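Polyketide biosynthesis 3-hydroxy-3-methylglutaryl-ACP synthase PksG (Bacillus subtilis, PDB 4YXQ) catalyses the aldol condensation of acetyl-ACP with a beta-ketothioester polyketide intermediate during biosynthesis of the antibiotic bacillaene. Local coordinates at residues A45-D50 with F388-G393; L76-S81 with R106-K111; E7-F12 with V173-G178; A24-L29 with E366-F371. All coordinates share one frame; numbering follows the deposited sequence.

Overall arrangement
Contacts 2 and 3 lie in the core, contact 4 at the surface. Contact 1 is buried but well out from the chain centre. Contacts 2 and 3 belong to one mixed beta-sheet and rest on backbone hydrogen bonds, parallel in contact 2 and antiparallel in contact 3. Their centres are 14 Å apart. Contacts 1 and 4 both join N-terminal parts of the chain to its C-terminal part. Contact 1 does so with apolar groups and one bridging water, contact 4 with charged and hydroxyl groups. These two touch where Leu-46 and Ile-391 pack on Leu-370. Glu-49 meets Phe-12, which links contact 1 to contact 3.

Contact 1: A45-D50 with F388-G393; sequences ALPYED and FEMIPG
Tyr-48 and Phe-388 form an offset edge-to-face pair. The edge of Phe-388 is turned toward the face of Tyr-48, with the planes at 66° and the centroids 5.3 Å apart. At the root of the tyrosine, CB of Tyr-48 lies 3.5 Å from CE1 of Phe-388. CG of Tyr-48 stands between its backbone N and carbonyl carbon, chi1 44°, with the ring toward 388-393. Met-390 comes to the rim of the same ring, its CG near the ring plane and 4.0 Å from CE1 of Tyr-48. Its sulfur makes an oblique Met-aromatic contact. SD of Met-390 also rests 3.7 Å from CG of Pro-47. Leu-46 meets Ile-391 through their CD1 methyls.

One water takes up the polar end of the tyrosine. It accepts from Tyr-48 OH at 2.7 Å and from Ile-391 N. It donates to Phe-388 O and Ile-391 O. Its four bonds bridge the two loops.

Behind these contacts, Leu-46 to Glu-49 form a type I beta turn, closed by Glu-49 N to Leu-46 O. The Glu-49 carboxylate bonds back to Leu-46 N through OE2 at 2.9 Å, using its anti lone pair. CB of Leu-46 lies over one face of the Tyr-48 ring, toward its rim. Phe-405 also meets that ring. This is a side-chain and water-bridged packing of two loops, joining the N-terminal and C-terminal family regions away from the annotated catalytic residues.

Contact 2: L76-S81 with R106-K111; sequences LLITCS and RLFEVK
Leu-77 and Thr-79 bond to strand 106-111 in the parallel ladder of a beta-alpha-beta unit, whose crossover helix is 91-98. Leu-77 N donates to Arg-106 O at 2.9 Å, and Thr-79 N to Phe-108 O. Phe-108 N and Val-110 N return bonds to Leu-77 O and Thr-79 O. A weak bond from Ser-81 N to Val-110 O follows. Ser-81 leads into Glu-82, probably an active-site residue.

Phe-108 is central to the face that holds Leu-76, Ile-78 and Cys-80. Its chi1 of 55° sets CG between the backbone N and the carbonyl carbon, and the ring leans toward strand 74-80. Ile-78 lies alongside it, pointing the same way, with CG1 over one ring face as a CH-pi contact, 4.2 Å from the centroid. CD1 of Leu-76 reaches CE2 of the ring at 3.7 Å and also meets CB of Arg-106. On the other face, Leu-107 turns its end away from Leu-77.

Polar side chains of strand 106-111 reach the second subunit. Arg-106 forms a salt bridge with its Glu-333, Glu-109 with its Lys-111, and Lys-111 with its Glu-109. Glu-109 OE1 bonds Leu-91 N within its own chain. Val-110 holds CG1 opposite its carbonyl carbon, chi1 -55°, and this divides its methyls: CG1 meets Ile-78 CG2 at 3.7 Å, and CG2 meets Cys-80 SG at 3.5 Å.

Contact 3: E7-F12 with V173-G178; sequences EAMNVF and VAVLVG
A classic beta bulge opens the pairing of strand 5-12 with strand 171-178, since Glu-7 and Ala-8 both face Leu-176. The carbonyl oxygen of Leu-176 takes two donors. Glu-7 N lies 2.8 Å from Leu-176 O, tilted 21° from the carbonyl plane. Ala-8 N makes a weak bond to the same oxygen at 3.5 Å. Leu-176 N returns a bond to Ala-8 O. Glu-7 extends its chain along Gly-178, and its CG lies 3.7 Å from Gly-178 N. The carboxylate at its end is held on both oxygens: OE1 by a salt bridge to Lys-137 and OE2 by the backbone N of Asn-180.

Past the bulge the ladder is antiparallel, with Asn-10 and Ala-174 a hydrogen-bonded pair. Asn-10 N donates to Ala-174 O at 3.0 Å, and Ala-174 N donates back to Asn-10 O. Met-9 with Val-175 and Val-11 with Val-173 are non-hydrogen-bonded pairs. These strands are neighbours within the mixed sheet of this member of the thiolase-like superfamily.

The face with Met-9 and Val-11 is apolar and lies against helix 301-312. Met-9 runs out fully extended, with chi1 175° and chi2 -180°, and this carries CE across to CG1 of Val-173 at 3.7 Å. CG2 of Val-173 meets CG2 of Val-11 at 4.0 Å. The other face meets helix 51-64, where Asn-10 ND2 bonds to Ala-58 O and Ala-174 packs on Ala-59.

Contact 4: A24-L29 with E366-F371; sequences AKYRHL and EYELLF
Tyr-26 and Arg-27 both reach the carboxylate of Glu-368, from the C-terminal end of helix 20-26 to helix 364-373. That end is a Schellman motif, with His-28 at positive phi. The backbones stay well apart, with the nearest pair of CA atoms, those of Tyr-26 and Glu-368, 10.6 Å distant.

The tyrosine comes end-on. Its OH donates to Glu-368 OE1 at 2.6 Å, on the anti side of that oxygen. OE1 lies at the ring edge, in the ring plane. Ring and carboxylate planes are 33° apart. Tyr-26 gets there with CG opposite its backbone N, chi1 173°, which sends the ring toward the other helix.

Arg-27 approaches from a different angle. Its chain bends at chi2 and chi3, and the guanidinium plane is turned 59° from the carboxylate. NH2 forms a salt bridge with Glu-368 OE1 at 3.3 Å. It also makes a weak hydrogen bond to Glu-368 OE2 at 3.5 Å. The Glu-368 chain bends at chi2.

NH1 of Arg-27 sits at the edge of the Tyr-367 ring, 3.9 Å from its CE2. The guanidinium also stands above Phe-371, but the cation-pi distance is long and any attraction weak. The firmer partner of NH1 is Glu-165, whose OE2 also accepts from Tyr-367 OH.

Arg-27 thus serves two carboxylates, Glu-368 through NH2 and Glu-165 through NH1. They would probably help offset its positive charge, while the tyrosine and arginine donors would help keep Glu-368 ionised at this partly exposed junction.

Contact 1: A45-D50 with F388-G393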
# COMPACT_ATOMS: atom_id res chain seq x y z
N ALA A 45 21.55 -3.23 -7.70
CA ALA A 45 21.03 -2.19 -8.54
C ALA A 45 22.13 -1.19 -8.88
O ALA A 45 22.80 -0.67 -7.99
CB ALA A 45 19.87 -1.49 -7.85
N LEU A 46 22.29 -0.90 -10.17
CA LEU A 46 23.14 0.18 -10.61
C LEU A 46 22.45 1.53 -10.32
O LEU A 46 21.26 1.59 -10.10
CB LEU A 46 23.41 0.07 -12.11
CG LEU A 46 24.41 -0.92 -12.73
CD1 LEU A 46 25.72 -0.98 -11.97
CD2 LEU A 46 23.81 -2.30 -12.82
N PRO A 47 23.21 2.64 -10.34
CA PRO A 47 22.60 3.92 -10.05
C PRO A 47 21.60 4.35 -11.11
O PRO A 47 20.69 5.13 -10.82
CB PRO A 47 23.78 4.88 -10.04
CG PRO A 47 24.95 4.01 -9.75
CD PRO A 47 24.67 2.73 -10.47
N TYR A 48 21.76 3.85 -12.33
CA TYR A 48 20.77 4.08 -13.37
C TYR A 48 19.63 3.03 -13.34
O TYR A 48 18.97 2.81 -14.35
CB TYR A 48 21.42 4.17 -14.76
CG TYR A 48 22.48 3.13 -15.08
CD1 TYR A 48 23.84 3.43 -14.94
CD2 TYR A 48 22.13 1.86 -15.54
CE1 TYR A 48 24.80 2.49 -15.24
CE2 TYR A 48 23.10 0.92 -15.83
CZ TYR A 48 24.43 1.24 -15.69
OH TYR A 48 25.38 0.30 -16.00
N GLU A 49 19.39 2.44 -12.18
CA GLU A 49 18.31 1.49 -12.00
C GLU A 49 17.56 1.87 -10.73
O GLU A 49 18.14 2.38 -9.81
CB GLU A 49 18.87 0.07 -11.87
CG GLU A 49 19.49 -0.53 -13.11
CD GLU A 49 19.79 -2.03 -12.94
OE1 GLU A 49 19.21 -2.88 -13.67
OE2 GLU A 49 20.61 -2.37 -12.05
N ASP A 50 16.27 1.57 -10.67
CA ASP A 50 15.48 1.81 -9.48
C ASP A 50 14.30 0.82 -9.42
O ASP A 50 14.23 -0.09 -10.24
CB ASP A 50 15.06 3.29 -9.45
CG ASP A 50 13.99 3.62 -10.46
OD1 ASP A 50 13.56 2.71 -11.23
OD2 ASP A 50 13.58 4.81 -10.46
N PHE A 388 25.32 6.09 -18.24
CA PHE A 388 25.21 4.66 -18.48
C PHE A 388 26.56 3.96 -18.72
O PHE A 388 26.64 2.72 -18.67
CB PHE A 388 24.28 4.40 -19.67
CG PHE A 388 22.86 4.87 -19.45
CD1 PHE A 388 22.37 5.11 -18.18
CD2 PHE A 388 22.01 5.03 -20.52
CE1 PHE A 388 21.08 5.53 -17.99
CE2 PHE A 388 20.70 5.44 -20.34
CZ PHE A 388 20.23 5.69 -19.06
N GLU A 389 27.61 4.75 -18.96
CA GLU A 389 28.96 4.23 -19.16
C GLU A 389 29.83 4.41 -17.92
O GLU A 389 31.05 4.26 -17.99
CB GLU A 389 29.62 4.93 -20.36
CG GLU A 389 28.82 4.81 -21.67
CD GLU A 389 28.39 3.38 -21.96
OE1 GLU A 389 27.31 3.21 -22.60
OE2 GLU A 389 29.11 2.43 -21.54
N MET A 390 29.22 4.70 -16.79
CA MET A 390 29.98 4.94 -15.57
C MET A 390 30.77 3.69 -15.14
O MET A 390 31.82 3.81 -14.52
CB MET A 390 29.06 5.39 -14.43
CG MET A 390 28.13 4.32 -13.89
SD MET A 390 27.01 5.00 -12.63
CE MET A 390 28.17 5.31 -11.30
N ILE A 391 30.23 2.52 -15.45
CA ILE A 391 30.98 1.26 -15.40
C ILE A 391 31.02 0.74 -16.83
O ILE A 391 30.11 0.04 -17.27
CB ILE A 391 30.33 0.22 -14.45
CG1 ILE A 391 30.29 0.79 -13.03
CG2 ILE A 391 31.11 -1.10 -14.46
CD1 ILE A 391 29.37 0.04 -12.10
N PRO A 392 32.06 1.12 -17.57
CA PRO A 392 32.12 1.05 -19.03
C PRO A 392 31.54 -0.20 -19.69
O PRO A 392 30.84 -0.07 -20.70
CB PRO A 392 33.62 1.13 -19.31
CG PRO A 392 34.13 2.04 -18.23
CD PRO A 392 33.29 1.75 -17.01
N GLY A 393 31.81 -1.38 -19.16
CA GLY A 393 31.45 -2.61 -19.88
C GLY A 393 29.97 -3.03 -19.95
O GLY A 393 29.60 -3.84 -20.80
O HOH W 1 27.84 1.15 -16.60

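Contact 2: L76-S81 with R106-K111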
# COMPACT_ATOMS: atom_id res chain seq x y z
N LEU A 76 -5.87 -3.55 -12.72
CA LEU A 76 -5.36 -3.34 -11.37
C LEU A 76 -3.88 -3.57 -11.43
O LEU A 76 -3.42 -4.64 -11.84
CB LEU A 76 -6.00 -4.36 -10.42
CG LEU A 76 -5.53 -4.35 -8.97
CD1 LEU A 76 -5.82 -2.99 -8.31
CD2 LEU A 76 -6.24 -5.48 -8.23
N LEU A 77 -3.12 -2.56 -11.02
CA LEU A 77 -1.66 -2.64 -10.96
C LEU A 77 -1.25 -2.22 -9.58
O LEU A 77 -1.32 -1.06 -9.22
CB LEU A 77 -1.05 -1.73 -12.00
CG LEU A 77 0.42 -1.48 -11.89
CD1 LEU A 77 1.23 -2.73 -12.12
CD2 LEU A 77 0.84 -0.49 -12.94
N ILE A 78 -0.83 -3.19 -8.79
CA ILE A 78 -0.35 -2.95 -7.47
C ILE A 78 1.14 -3.21 -7.47
O ILE A 78 1.58 -4.28 -7.88
CB ILE A 78 -0.99 -3.94 -6.50
CG1 ILE A 78 -2.50 -3.78 -6.54
CG2 ILE A 78 -0.41 -3.76 -5.11
CD1 ILE A 78 -3.27 -4.81 -5.72
N THR A 79 1.94 -2.25 -7.02
CA THR A 79 3.37 -2.54 -6.80
C THR A 79 3.70 -2.56 -5.32
O THR A 79 3.17 -1.79 -4.52
CB THR A 79 4.38 -1.75 -7.74
OG1 THR A 79 5.53 -1.29 -7.00
CG2 THR A 79 3.77 -0.64 -8.42
N CYS A 80 4.53 -3.52 -4.96
CA CYS A 80 4.77 -3.92 -3.56
C CYS A 80 6.23 -3.67 -3.29
O CYS A 80 7.09 -4.23 -3.94
CB CYS A 80 4.43 -5.42 -3.39
SG CYS A 80 2.77 -5.82 -4.01
N SER A 81 6.51 -2.82 -2.31
CA SER A 81 7.87 -2.37 -2.08
C SER A 81 8.06 -1.81 -0.67
O SER A 81 7.09 -1.50 0.03
CB SER A 81 8.22 -1.33 -3.12
OG SER A 81 9.58 -1.02 -3.14
N ARG A 106 -6.97 0.69 -11.91
CA ARG A 106 -6.57 1.18 -10.60
C ARG A 106 -5.09 1.00 -10.47
O ARG A 106 -4.56 -0.01 -10.88
CB ARG A 106 -7.23 0.38 -9.50
CG ARG A 106 -8.73 0.49 -9.43
CD ARG A 106 -9.23 -0.09 -8.12
NE ARG A 106 -10.67 0.06 -7.95
CZ ARG A 106 -11.57 -0.93 -8.03
NH1 ARG A 106 -11.19 -2.19 -8.23
NH2 ARG A 106 -12.87 -0.64 -7.89
N LEU A 107 -4.42 1.96 -9.86
CA LEU A 107 -3.01 1.77 -9.56
C LEU A 107 -2.59 2.35 -8.22
O LEU A 107 -3.06 3.41 -7.79
CB LEU A 107 -2.15 2.30 -10.72
CG LEU A 107 -2.37 3.74 -11.17
CD1 LEU A 107 -1.34 4.65 -10.53
CD2 LEU A 107 -2.27 3.85 -12.67
N PHE A 108 -1.76 1.60 -7.51
CA PHE A 108 -1.24 2.05 -6.22
C PHE A 108 -0.11 1.15 -5.73
O PHE A 108 0.26 0.20 -6.40
CB PHE A 108 -2.37 2.16 -5.17
CG PHE A 108 -3.17 0.90 -4.98
CD1 PHE A 108 -2.86 0.02 -3.97
CD2 PHE A 108 -4.27 0.63 -5.79
CE1 PHE A 108 -3.62 -1.13 -3.77
CE2 PHE A 108 -5.04 -0.53 -5.60
CZ PHE A 108 -4.72 -1.40 -4.58
N GLU A 109 0.40 1.47 -4.53
CA GLU A 109 1.54 0.78 -3.93
C GLU A 109 1.13 0.24 -2.58
O GLU A 109 0.44 0.93 -1.82
CB GLU A 109 2.63 1.83 -3.80
CG GLU A 109 3.98 1.37 -3.31
CD GLU A 109 5.01 2.49 -3.38
OE1 GLU A 109 5.07 3.18 -4.43
OE2 GLU A 109 5.79 2.65 -2.39
N VAL A 110 1.53 -0.98 -2.25
CA VAL A 110 1.30 -1.50 -0.90
C VAL A 110 2.59 -1.67 -0.14
O VAL A 110 3.63 -1.96 -0.72
CB VAL A 110 0.50 -2.83 -0.86
CG1 VAL A 110 -0.83 -2.70 -1.60
CG2 VAL A 110 1.30 -3.97 -1.44
N LYS A 111 2.53 -1.50 1.18
CA LYS A 111 3.72 -1.58 2.01
C LYS A 111 3.50 -2.18 3.41
O LYS A 111 2.76 -1.64 4.23
CB LYS A 111 4.37 -0.19 2.15
CG LYS A 111 5.27 -0.04 3.36
CD LYS A 111 4.89 1.17 4.18
CE LYS A 111 5.27 2.46 3.47
NZ LYS A 111 5.05 3.66 4.34

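Contact 3: E7-F12 with V173-G178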
# COMPACT_ATOMS: atom_id res chain seq x y z
N GLU A 7 -1.50 -16.38 -13.78
CA GLU A 7 -1.53 -16.81 -15.16
C GLU A 7 -0.14 -16.78 -15.72
O GLU A 7 0.18 -17.52 -16.61
CB GLU A 7 -2.46 -15.92 -16.00
CG GLU A 7 -3.87 -15.84 -15.44
CD GLU A 7 -4.92 -15.35 -16.45
OE1 GLU A 7 -4.58 -14.59 -17.38
OE2 GLU A 7 -6.12 -15.68 -16.23
N ALA A 8 0.70 -15.92 -15.17
CA ALA A 8 2.11 -15.85 -15.57
C ALA A 8 2.90 -15.05 -14.56
O ALA A 8 2.36 -14.21 -13.87
CB ALA A 8 2.24 -15.18 -16.92
N MET A 9 4.20 -15.28 -14.55
CA MET A 9 5.05 -14.79 -13.52
C MET A 9 6.48 -14.73 -14.04
O MET A 9 6.96 -15.68 -14.65
CB MET A 9 4.96 -15.74 -12.35
CG MET A 9 5.87 -15.48 -11.18
SD MET A 9 5.54 -16.77 -9.95
CE MET A 9 6.08 -15.79 -8.58
N ASN A 10 7.18 -13.62 -13.79
CA ASN A 10 8.52 -13.52 -14.26
C ASN A 10 9.38 -12.71 -13.33
O ASN A 10 8.89 -11.86 -12.60
CB ASN A 10 8.53 -12.92 -15.65
CG ASN A 10 9.93 -12.84 -16.26
OD1 ASN A 10 10.70 -13.79 -16.22
ND2 ASN A 10 10.28 -11.68 -16.76
N VAL A 11 10.68 -13.00 -13.37
CA VAL A 11 11.66 -12.50 -12.44
C VAL A 11 12.62 -11.62 -13.19
O VAL A 11 13.10 -12.00 -14.24
CB VAL A 11 12.47 -13.66 -11.86
CG1 VAL A 11 13.62 -13.18 -10.99
CG2 VAL A 11 11.55 -14.56 -11.07
N PHE A 12 12.95 -10.46 -12.63
CA PHE A 12 14.08 -9.68 -13.08
C PHE A 12 15.05 -9.61 -11.92
O PHE A 12 14.73 -9.02 -10.88
CB PHE A 12 13.70 -8.28 -13.53
CG PHE A 12 14.86 -7.47 -14.01
CD1 PHE A 12 15.40 -7.71 -15.27
CD2 PHE A 12 15.45 -6.53 -13.20
CE1 PHE A 12 16.48 -6.98 -15.74
CE2 PHE A 12 16.56 -5.82 -13.63
CZ PHE A 12 17.07 -6.03 -14.91
N VAL A 173 9.68 -9.32 -9.00
CA VAL A 173 8.90 -10.38 -9.56
C VAL A 173 7.52 -9.82 -9.88
O VAL A 173 6.90 -9.21 -9.03
CB VAL A 173 8.76 -11.54 -8.59
CG1 VAL A 173 7.89 -12.62 -9.20
CG2 VAL A 173 10.12 -12.08 -8.22
N ALA A 174 7.10 -10.03 -11.12
CA ALA A 174 5.84 -9.55 -11.64
C ALA A 174 4.93 -10.71 -11.79
O ALA A 174 5.34 -11.77 -12.27
CB ALA A 174 6.04 -8.91 -13.02
N VAL A 175 3.67 -10.52 -11.41
CA VAL A 175 2.76 -11.61 -11.31
C VAL A 175 1.47 -11.20 -11.94
O VAL A 175 0.82 -10.31 -11.44
CB VAL A 175 2.47 -11.93 -9.83
CG1 VAL A 175 1.55 -13.14 -9.73
CG2 VAL A 175 3.77 -12.22 -9.09
N LEU A 176 1.10 -11.84 -13.02
CA LEU A 176 -0.17 -11.54 -13.69
C LEU A 176 -1.20 -12.48 -13.11
O LEU A 176 -0.99 -13.69 -13.12
CB LEU A 176 -0.06 -11.79 -15.19
CG LEU A 176 -1.29 -11.51 -16.03
CD1 LEU A 176 -1.52 -10.02 -16.17
CD2 LEU A 176 -1.11 -12.12 -17.42
N VAL A 177 -2.28 -11.92 -12.60
CA VAL A 177 -3.32 -12.66 -11.91
C VAL A 177 -4.60 -12.58 -12.73
O VAL A 177 -4.95 -11.51 -13.24
CB VAL A 177 -3.60 -12.01 -10.54
CG1 VAL A 177 -4.65 -12.79 -9.79
CG2 VAL A 177 -2.33 -11.91 -9.72
N GLY A 178 -5.32 -13.68 -12.80
CA GLY A 178 -6.54 -13.75 -13.60
C GLY A 178 -7.33 -15.03 -13.43
O GLY A 178 -7.04 -15.84 -12.54

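Contact 4: A24-L29 with E366-F371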
# COMPACT_ATOMS: atom_id res chain seq x y z
N ALA A 24 32.45 -10.31 1.11
CA ALA A 24 32.79 -10.46 2.53
C ALA A 24 34.30 -10.32 2.78
O ALA A 24 34.72 -9.61 3.71
CB ALA A 24 32.28 -11.79 3.07
N LYS A 25 35.11 -11.00 1.96
CA LYS A 25 36.57 -10.91 2.09
C LYS A 25 37.04 -9.49 1.90
O LYS A 25 37.73 -8.95 2.75
CB LYS A 25 37.26 -11.81 1.05
CG LYS A 25 37.03 -13.30 1.30
CD LYS A 25 38.19 -13.89 2.06
CE LYS A 25 38.00 -15.39 2.33
NZ LYS A 25 39.31 -16.06 2.57
N TYR A 26 36.65 -8.89 0.77
CA TYR A 26 37.07 -7.53 0.43
C TYR A 26 36.67 -6.48 1.48
O TYR A 26 37.32 -5.46 1.63
CB TYR A 26 36.53 -7.17 -0.94
CG TYR A 26 36.75 -5.73 -1.35
CD1 TYR A 26 35.77 -4.77 -1.13
CD2 TYR A 26 37.92 -5.34 -1.98
CE1 TYR A 26 35.95 -3.46 -1.51
CE2 TYR A 26 38.13 -4.02 -2.37
CZ TYR A 26 37.14 -3.09 -2.13
OH TYR A 26 37.33 -1.79 -2.50
N ARG A 27 35.61 -6.77 2.22
CA ARG A 27 35.20 -5.95 3.37
C ARG A 27 35.84 -6.39 4.70
O ARG A 27 35.61 -5.76 5.73
CB ARG A 27 33.67 -5.99 3.49
CG ARG A 27 32.93 -5.30 2.34
CD ARG A 27 32.49 -3.88 2.68
NE ARG A 27 33.29 -2.88 1.99
CZ ARG A 27 32.85 -2.05 1.04
NH1 ARG A 27 31.59 -2.04 0.64
NH2 ARG A 27 33.70 -1.18 0.50
N HIS A 28 36.63 -7.46 4.67
CA HIS A 28 37.36 -7.95 5.84
C HIS A 28 36.37 -8.36 6.92
O HIS A 28 36.41 -7.85 8.04
CB HIS A 28 38.34 -6.89 6.40
CG HIS A 28 39.25 -6.27 5.39
ND1 HIS A 28 40.30 -6.96 4.82
CD2 HIS A 28 39.28 -5.03 4.86
CE1 HIS A 28 40.94 -6.16 3.98
NE2 HIS A 28 40.34 -4.99 3.98
N LEU A 29 35.48 -9.29 6.60
CA LEU A 29 34.50 -9.77 7.56
C LEU A 29 34.83 -11.18 8.01
O LEU A 29 35.61 -11.86 7.38
CB LEU A 29 33.12 -9.72 6.95
CG LEU A 29 32.35 -8.40 7.12
CD1 LEU A 29 33.23 -7.17 6.93
CD2 LEU A 29 31.17 -8.37 6.15
N GLU A 366 34.88 -2.39 -9.67
CA GLU A 366 33.66 -1.93 -10.29
C GLU A 366 32.59 -1.71 -9.23
O GLU A 366 31.86 -0.73 -9.27
CB GLU A 366 33.14 -2.95 -11.32
CG GLU A 366 33.99 -3.05 -12.57
CD GLU A 366 33.52 -4.15 -13.50
OE1 GLU A 366 33.21 -5.26 -13.00
OE2 GLU A 366 33.45 -3.91 -14.73
N TYR A 367 32.51 -2.62 -8.25
CA TYR A 367 31.54 -2.49 -7.16
C TYR A 367 31.77 -1.22 -6.35
O TYR A 367 30.82 -0.56 -5.95
CB TYR A 367 31.57 -3.70 -6.22
CG TYR A 367 30.60 -3.56 -5.07
CD1 TYR A 367 29.24 -3.50 -5.30
CD2 TYR A 367 31.04 -3.44 -3.77
CE1 TYR A 367 28.34 -3.38 -4.27
CE2 TYR A 367 30.14 -3.31 -2.73
CZ TYR A 367 28.80 -3.29 -2.97
OH TYR A 367 27.88 -3.18 -1.94
N GLU A 368 33.03 -0.85 -6.14
CA GLU A 368 33.33 0.40 -5.45
C GLU A 368 32.86 1.64 -6.24
O GLU A 368 32.39 2.60 -5.64
CB GLU A 368 34.82 0.52 -5.14
CG GLU A 368 35.11 1.38 -3.92
CD GLU A 368 34.66 0.72 -2.64
OE1 GLU A 368 35.15 -0.39 -2.32
OE2 GLU A 368 33.78 1.28 -1.94
N LEU A 369 33.01 1.62 -7.56
CA LEU A 369 32.55 2.73 -8.40
C LEU A 369 31.04 2.91 -8.30
O LEU A 369 30.52 4.02 -8.36
CB LEU A 369 32.92 2.51 -9.87
CG LEU A 369 34.30 2.97 -10.35
CD1 LEU A 369 34.64 2.35 -11.70
CD2 LEU A 369 34.38 4.50 -10.41
N LEU A 370 30.35 1.77 -8.18
CA LEU A 370 28.91 1.70 -8.08
C LEU A 370 28.46 2.25 -6.73
O LEU A 370 27.57 3.08 -6.64
CB LEU A 370 28.47 0.24 -8.24
CG LEU A 370 27.00 -0.16 -8.32
CD1 LEU A 370 26.95 -1.60 -8.80
CD2 LEU A 370 26.25 -0.01 -7.01
N PHE A 371 29.09 1.75 -5.68
CA PHE A 371 28.79 2.16 -4.32
C PHE A 371 28.95 3.67 -4.14
O PHE A 371 28.07 4.33 -3.58
CB PHE A 371 29.70 1.37 -3.37
CG PHE A 371 29.43 1.63 -1.91
CD1 PHE A 371 28.64 0.74 -1.18
CD2 PHE A 371 29.96 2.75 -1.28
CE1 PHE A 371 28.39 0.98 0.16
CE2 PHE A 371 29.71 3.00 0.06
CZ PHE A 371 28.93 2.10 0.78